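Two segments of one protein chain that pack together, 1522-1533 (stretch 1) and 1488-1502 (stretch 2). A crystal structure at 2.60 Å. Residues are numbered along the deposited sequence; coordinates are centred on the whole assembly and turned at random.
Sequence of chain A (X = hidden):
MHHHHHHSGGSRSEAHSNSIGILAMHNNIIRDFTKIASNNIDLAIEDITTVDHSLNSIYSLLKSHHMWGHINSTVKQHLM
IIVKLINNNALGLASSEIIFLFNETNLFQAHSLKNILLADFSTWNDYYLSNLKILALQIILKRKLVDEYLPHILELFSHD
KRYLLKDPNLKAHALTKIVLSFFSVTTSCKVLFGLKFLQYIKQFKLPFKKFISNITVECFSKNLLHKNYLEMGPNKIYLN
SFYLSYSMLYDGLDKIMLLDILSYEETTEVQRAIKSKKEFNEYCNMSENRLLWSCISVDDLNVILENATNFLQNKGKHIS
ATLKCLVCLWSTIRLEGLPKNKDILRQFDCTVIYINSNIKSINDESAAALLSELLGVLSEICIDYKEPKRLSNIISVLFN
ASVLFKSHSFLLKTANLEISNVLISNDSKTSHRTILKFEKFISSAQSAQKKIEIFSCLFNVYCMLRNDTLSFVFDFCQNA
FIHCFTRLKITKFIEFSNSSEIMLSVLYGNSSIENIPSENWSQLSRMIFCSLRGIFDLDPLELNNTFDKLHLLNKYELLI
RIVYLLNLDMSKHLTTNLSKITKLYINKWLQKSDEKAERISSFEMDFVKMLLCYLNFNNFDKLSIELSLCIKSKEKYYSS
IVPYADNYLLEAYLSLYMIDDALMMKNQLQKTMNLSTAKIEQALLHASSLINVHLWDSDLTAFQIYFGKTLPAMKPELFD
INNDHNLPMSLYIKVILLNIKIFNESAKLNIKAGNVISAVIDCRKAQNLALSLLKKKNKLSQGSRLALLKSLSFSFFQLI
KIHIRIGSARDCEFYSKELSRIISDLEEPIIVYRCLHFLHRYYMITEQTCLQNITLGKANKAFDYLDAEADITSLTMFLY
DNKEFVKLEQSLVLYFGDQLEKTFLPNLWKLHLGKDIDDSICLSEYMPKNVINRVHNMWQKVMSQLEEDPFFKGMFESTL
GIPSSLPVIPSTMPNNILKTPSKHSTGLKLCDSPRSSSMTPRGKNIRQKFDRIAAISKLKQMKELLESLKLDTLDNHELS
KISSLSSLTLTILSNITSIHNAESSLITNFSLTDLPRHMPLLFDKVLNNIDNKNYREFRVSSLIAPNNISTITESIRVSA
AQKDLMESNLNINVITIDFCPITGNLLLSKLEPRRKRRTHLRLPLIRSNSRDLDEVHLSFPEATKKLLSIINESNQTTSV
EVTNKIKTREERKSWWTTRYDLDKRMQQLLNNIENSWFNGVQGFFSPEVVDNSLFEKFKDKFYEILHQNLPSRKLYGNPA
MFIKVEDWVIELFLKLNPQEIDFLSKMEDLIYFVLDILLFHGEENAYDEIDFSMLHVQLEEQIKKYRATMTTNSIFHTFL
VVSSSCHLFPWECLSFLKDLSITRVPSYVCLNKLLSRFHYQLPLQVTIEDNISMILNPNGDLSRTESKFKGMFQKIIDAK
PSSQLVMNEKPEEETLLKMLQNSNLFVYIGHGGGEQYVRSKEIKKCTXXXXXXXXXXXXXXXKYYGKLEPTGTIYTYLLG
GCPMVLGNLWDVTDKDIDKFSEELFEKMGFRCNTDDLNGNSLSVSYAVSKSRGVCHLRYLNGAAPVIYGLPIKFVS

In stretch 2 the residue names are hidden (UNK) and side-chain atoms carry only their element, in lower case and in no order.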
# COMPACT_ATOMS: atom_id res chain seq x y z
N CYS A 1522 25.74 -6.21 34.63
CA CYS A 1522 26.92 -5.65 35.27
C CYS A 1522 26.47 -4.89 36.51
O CYS A 1522 25.51 -4.11 36.44
CB CYS A 1522 27.69 -4.73 34.31
SG CYS A 1522 29.27 -4.09 34.92
N PRO A 1523 27.13 -5.15 37.66
CA PRO A 1523 26.85 -4.54 38.95
C PRO A 1523 27.78 -3.37 39.29
O PRO A 1523 27.58 -2.70 40.31
CB PRO A 1523 27.07 -5.71 39.92
CG PRO A 1523 28.15 -6.48 39.30
CD PRO A 1523 28.04 -6.30 37.80
N MET A 1524 28.79 -3.13 38.46
CA MET A 1524 29.71 -2.00 38.65
C MET A 1524 30.47 -1.78 37.35
O MET A 1524 31.24 -2.63 36.95
CB MET A 1524 30.70 -2.25 39.80
CG MET A 1524 31.54 -1.03 40.23
SD MET A 1524 32.75 -0.34 39.07
CE MET A 1524 33.73 -1.78 38.70
N VAL A 1525 30.24 -0.65 36.71
CA VAL A 1525 30.94 -0.36 35.47
C VAL A 1525 31.52 1.04 35.53
O VAL A 1525 30.86 1.99 35.95
CB VAL A 1525 30.02 -0.51 34.24
CG1 VAL A 1525 28.76 0.32 34.41
CG2 VAL A 1525 30.77 -0.11 32.98
N LEU A 1526 32.78 1.15 35.14
CA LEU A 1526 33.52 2.39 35.27
C LEU A 1526 34.04 2.84 33.91
O LEU A 1526 34.76 2.10 33.24
CB LEU A 1526 34.66 2.19 36.27
CG LEU A 1526 35.57 3.33 36.72
CD1 LEU A 1526 36.26 2.96 38.06
CD2 LEU A 1526 36.63 3.64 35.66
N GLY A 1527 33.69 4.06 33.49
CA GLY A 1527 34.13 4.59 32.21
C GLY A 1527 34.44 6.07 32.25
O GLY A 1527 34.41 6.67 33.31
N ASN A 1528 34.74 6.65 31.10
CA ASN A 1528 35.01 8.08 30.98
C ASN A 1528 33.91 8.79 30.26
O ASN A 1528 33.38 8.28 29.29
CB ASN A 1528 36.32 8.35 30.25
CG ASN A 1528 37.52 7.82 30.98
OD1 ASN A 1528 37.75 8.14 32.15
ND2 ASN A 1528 38.30 6.98 30.29
N LEU A 1529 33.61 10.01 30.70
CA LEU A 1529 32.52 10.79 30.14
C LEU A 1529 32.85 11.40 28.79
O LEU A 1529 31.96 11.76 28.04
CB LEU A 1529 32.13 11.90 31.11
CG LEU A 1529 31.49 11.51 32.44
CD1 LEU A 1529 31.45 12.74 33.31
CD2 LEU A 1529 30.11 10.93 32.24
N TRP A 1530 34.14 11.50 28.49
CA TRP A 1530 34.59 12.03 27.20
C TRP A 1530 35.96 11.45 26.84
O TRP A 1530 36.43 10.54 27.52
CB TRP A 1530 34.65 13.55 27.23
CG TRP A 1530 35.27 14.09 28.48
CD1 TRP A 1530 36.60 14.11 28.79
CD2 TRP A 1530 34.60 14.68 29.60
NE1 TRP A 1530 36.79 14.69 30.03
CE2 TRP A 1530 35.58 15.04 30.55
CE3 TRP A 1530 33.25 14.94 29.89
CZ2 TRP A 1530 35.26 15.64 31.75
CZ3 TRP A 1530 32.94 15.54 31.09
CH2 TRP A 1530 33.94 15.88 32.01
N ASP A 1531 36.59 11.96 25.79
CA ASP A 1531 37.89 11.41 25.39
C ASP A 1531 38.97 11.89 26.34
O ASP A 1531 38.95 13.04 26.78
CB ASP A 1531 38.27 11.79 23.95
CG ASP A 1531 37.21 11.40 22.92
OD1 ASP A 1531 36.39 10.49 23.19
OD2 ASP A 1531 37.20 12.03 21.84
N VAL A 1532 39.90 11.00 26.64
CA VAL A 1532 41.02 11.31 27.52
C VAL A 1532 42.35 11.01 26.82
O VAL A 1532 42.39 10.19 25.91
CB VAL A 1532 40.92 10.50 28.80
CG1 VAL A 1532 39.75 10.97 29.61
CG2 VAL A 1532 40.77 9.02 28.47
N THR A 1533 43.43 11.67 27.22
CA THR A 1533 44.72 11.49 26.56
C THR A 1533 45.63 10.56 27.37
O THR A 1533 45.53 10.50 28.60
CB THR A 1533 45.42 12.85 26.32
OG1 THR A 1533 45.70 13.48 27.58
CG2 THR A 1533 44.54 13.75 25.46
N UNK A 1488 24.27 -11.70 33.73
CA UNK A 1488 25.34 -11.39 34.68
C UNK A 1488 26.64 -11.03 33.93
O UNK A 1488 27.13 -11.79 33.10
c UNK A 1488 25.57 -12.56 35.66
n UNK A 1488 23.34 -13.15 39.71
c UNK A 1488 24.72 -13.91 37.66
c UNK A 1488 23.56 -14.19 38.64
c UNK A 1488 24.42 -12.79 36.67
N UNK A 1489 27.16 -9.84 34.22
CA UNK A 1489 28.43 -9.41 33.67
C UNK A 1489 29.41 -9.08 34.82
O UNK A 1489 29.02 -8.76 35.95
c UNK A 1489 28.23 -8.21 32.72
c UNK A 1489 27.46 -8.67 31.48
c UNK A 1489 29.55 -7.58 32.29
c UNK A 1489 27.41 -7.65 30.38
N UNK A 1490 30.70 -9.21 34.52
CA UNK A 1490 31.75 -8.89 35.47
C UNK A 1490 31.85 -7.38 35.65
O UNK A 1490 31.67 -6.63 34.70
c UNK A 1490 33.09 -9.46 35.01
N UNK A 1491 32.15 -6.95 36.89
CA UNK A 1491 32.55 -5.57 37.18
C UNK A 1491 33.57 -5.10 36.15
O UNK A 1491 34.61 -5.73 36.01
c UNK A 1491 33.16 -5.67 38.58
c UNK A 1491 32.15 -7.80 38.10
c UNK A 1491 32.43 -6.81 39.22
N UNK A 1492 33.28 -4.04 35.41
CA UNK A 1492 34.15 -3.66 34.30
C UNK A 1492 34.87 -2.33 34.49
O UNK A 1492 34.26 -1.33 34.87
o UNK A 1492 32.66 -4.86 32.83
c UNK A 1492 33.33 -3.63 33.02
N UNK A 1493 36.17 -2.33 34.24
CA UNK A 1493 36.95 -1.10 34.14
C UNK A 1493 37.10 -0.68 32.67
O UNK A 1493 38.10 -1.02 32.03
c UNK A 1493 37.90 -0.35 38.46
c UNK A 1493 38.64 -2.52 36.95
c UNK A 1493 38.61 -2.60 38.34
c UNK A 1493 37.93 -0.27 37.07
c UNK A 1493 38.29 -1.35 36.30
c UNK A 1493 38.24 -1.52 39.09
c UNK A 1493 38.33 -1.26 34.80
N UNK A 1494 36.11 0.02 32.13
CA UNK A 1494 36.17 0.51 30.75
C UNK A 1494 37.10 1.71 30.63
O UNK A 1494 36.65 2.82 30.34
c UNK A 1494 33.59 -1.31 30.40
c UNK A 1494 33.89 -0.13 29.53
c UNK A 1494 34.76 0.89 30.26
c UNK A 1494 32.60 0.51 29.05
N UNK A 1495 38.39 1.52 30.85
CA UNK A 1495 39.32 2.66 30.91
C UNK A 1495 39.75 3.17 29.53
O UNK A 1495 40.94 3.15 29.20
c UNK A 1495 40.37 1.41 32.96
c UNK A 1495 40.57 2.28 31.72
c UNK A 1495 39.46 2.10 33.94
c UNK A 1495 41.70 1.03 33.62
N UNK A 1496 38.80 3.64 28.72
CA UNK A 1496 39.12 4.18 27.41
C UNK A 1496 38.39 5.47 27.07
O UNK A 1496 37.44 5.85 27.74
N UNK A 1497 38.85 6.15 26.01
CA UNK A 1497 38.17 7.32 25.48
C UNK A 1497 36.67 7.12 25.33
O UNK A 1497 36.22 6.26 24.58
s UNK A 1497 40.27 8.59 24.19
c UNK A 1497 38.73 7.71 24.12
N UNK A 1498 35.91 7.93 26.07
CA UNK A 1498 34.47 8.08 25.88
C UNK A 1498 33.65 6.81 26.07
O UNK A 1498 32.56 6.70 25.53
c UNK A 1498 34.17 8.65 24.49
o UNK A 1498 34.45 10.03 24.42
N UNK A 1499 34.15 5.87 26.87
CA UNK A 1499 33.36 4.70 27.21
C UNK A 1499 32.03 5.03 27.92
O UNK A 1499 31.02 4.36 27.68
o UNK A 1499 34.82 4.48 29.09
c UNK A 1499 34.17 3.75 28.08
N UNK A 1500 32.02 6.06 28.76
CA UNK A 1500 30.80 6.46 29.46
C UNK A 1500 30.09 7.64 28.79
O UNK A 1500 29.13 8.18 29.34
c UNK A 1500 31.10 6.79 30.90
N UNK A 1501 30.55 8.05 27.62
CA UNK A 1501 29.89 9.15 26.93
C UNK A 1501 28.55 8.68 26.39
O UNK A 1501 28.29 7.48 26.30
c UNK A 1501 30.76 9.69 25.82
N UNK A 1502 27.69 9.64 26.04
CA UNK A 1502 26.38 9.36 25.51
C UNK A 1502 26.03 10.32 24.39
O UNK A 1502 26.17 11.54 24.55
s UNK A 1502 23.84 7.58 28.04
c UNK A 1502 23.32 8.70 29.33
c UNK A 1502 25.32 9.43 26.60
c UNK A 1502 25.42 8.31 27.59

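Position 1488 carries four carbons in a row ending in a nitrogen, an extended chain that makes no contact with stretch 1; this is K1488. At 1489 there are four carbons, forked at the first, with one arm two carbons long, the pattern of isoleucine. The CB of I1489 lies 3.9 Å from C1522 CB. Position 1490 has a single carbon, directed away from stretch 1, and is A1490.

The three carbons at 1491 close a ring onto the backbone N, which identifies P1491. Its ring lies beside that of P1523 (CG to CG 4.3 Å), and its CB is 3.9 Å from M1524 CE. With the ring closed on it, the nitrogen has no hydrogen to donate; pairing between the strands instead begins at position 1492, where the backbone N of 1492 donates to M1524 O (2.9 Å).

That residue, 1492, bears one carbon and one oxygen and lacks the second branch of threonine: S1492. Its OG turns back to bond A1490 O (2.8 Å), while its O accepts from L1526 N (2.9 Å). At 1493 one carbon leads to a ring of six carbons with no oxygen attached, so the residue is F1493. L1526 CD1 meets the ring edge, 3.7 Å from F1493 CE1.

Positions 1494 and 1495 each hold four carbons forked at the second, hence L1494 and L1495. The first places CD1 4.0 Å from V1525 CG2, and its N gives a weak bond to L1526 O (2.7 Å); the second brings CD2 to 3.7 Å from L1526 CD2. No side-chain atom is present at 1496, which is G1496; its O accepts from N1528 ND2 (2.9 Å).

A carbon followed by sulfur at 1497 marks C1497, whose SG receives a weak bond from V1532 N (3.5 Å). Positions 1498 and 1499 each have one carbon and one oxygen, giving S1498 and S1499. S1498 OG donates to D1531 OD1 across a very short 2.3 Å, and its N donates to W1530 O (3.0 Å). S1499 OG accepts from N1528 N (3.0 Å) and donates to L1494 O (2.8 Å), linking strand and turn. An ideal CB on G1527 would fall 2.7 Å from this OG, a clash that the glycine avoids.

Single carbons at 1500 and 1501 give A1500 and A1501. The CB of A1500 points toward stretch 1, 3.7 Å from G1527 C, while that of A1501 is 3.3 Å from L1529 O. Two carbons, a sulfur and a final carbon in an unbranched chain at 1502 form M1502, clear of stretch 1.

The contact therefore has two parts. Short parallel strands pair through backbone bonds, with F1493 and L1526 on one face of the sheet and S1492 and V1525 on the other. Beyond them, stretch 2 folds through two overlapping turns, where N1528 is held at three points: its ND2 by G1496 O, its N by S1499 OG, and its O by A1500 N (2.7 Å).

Stretch 2 (1488-1502) KIAPSFLLGCSSAAM
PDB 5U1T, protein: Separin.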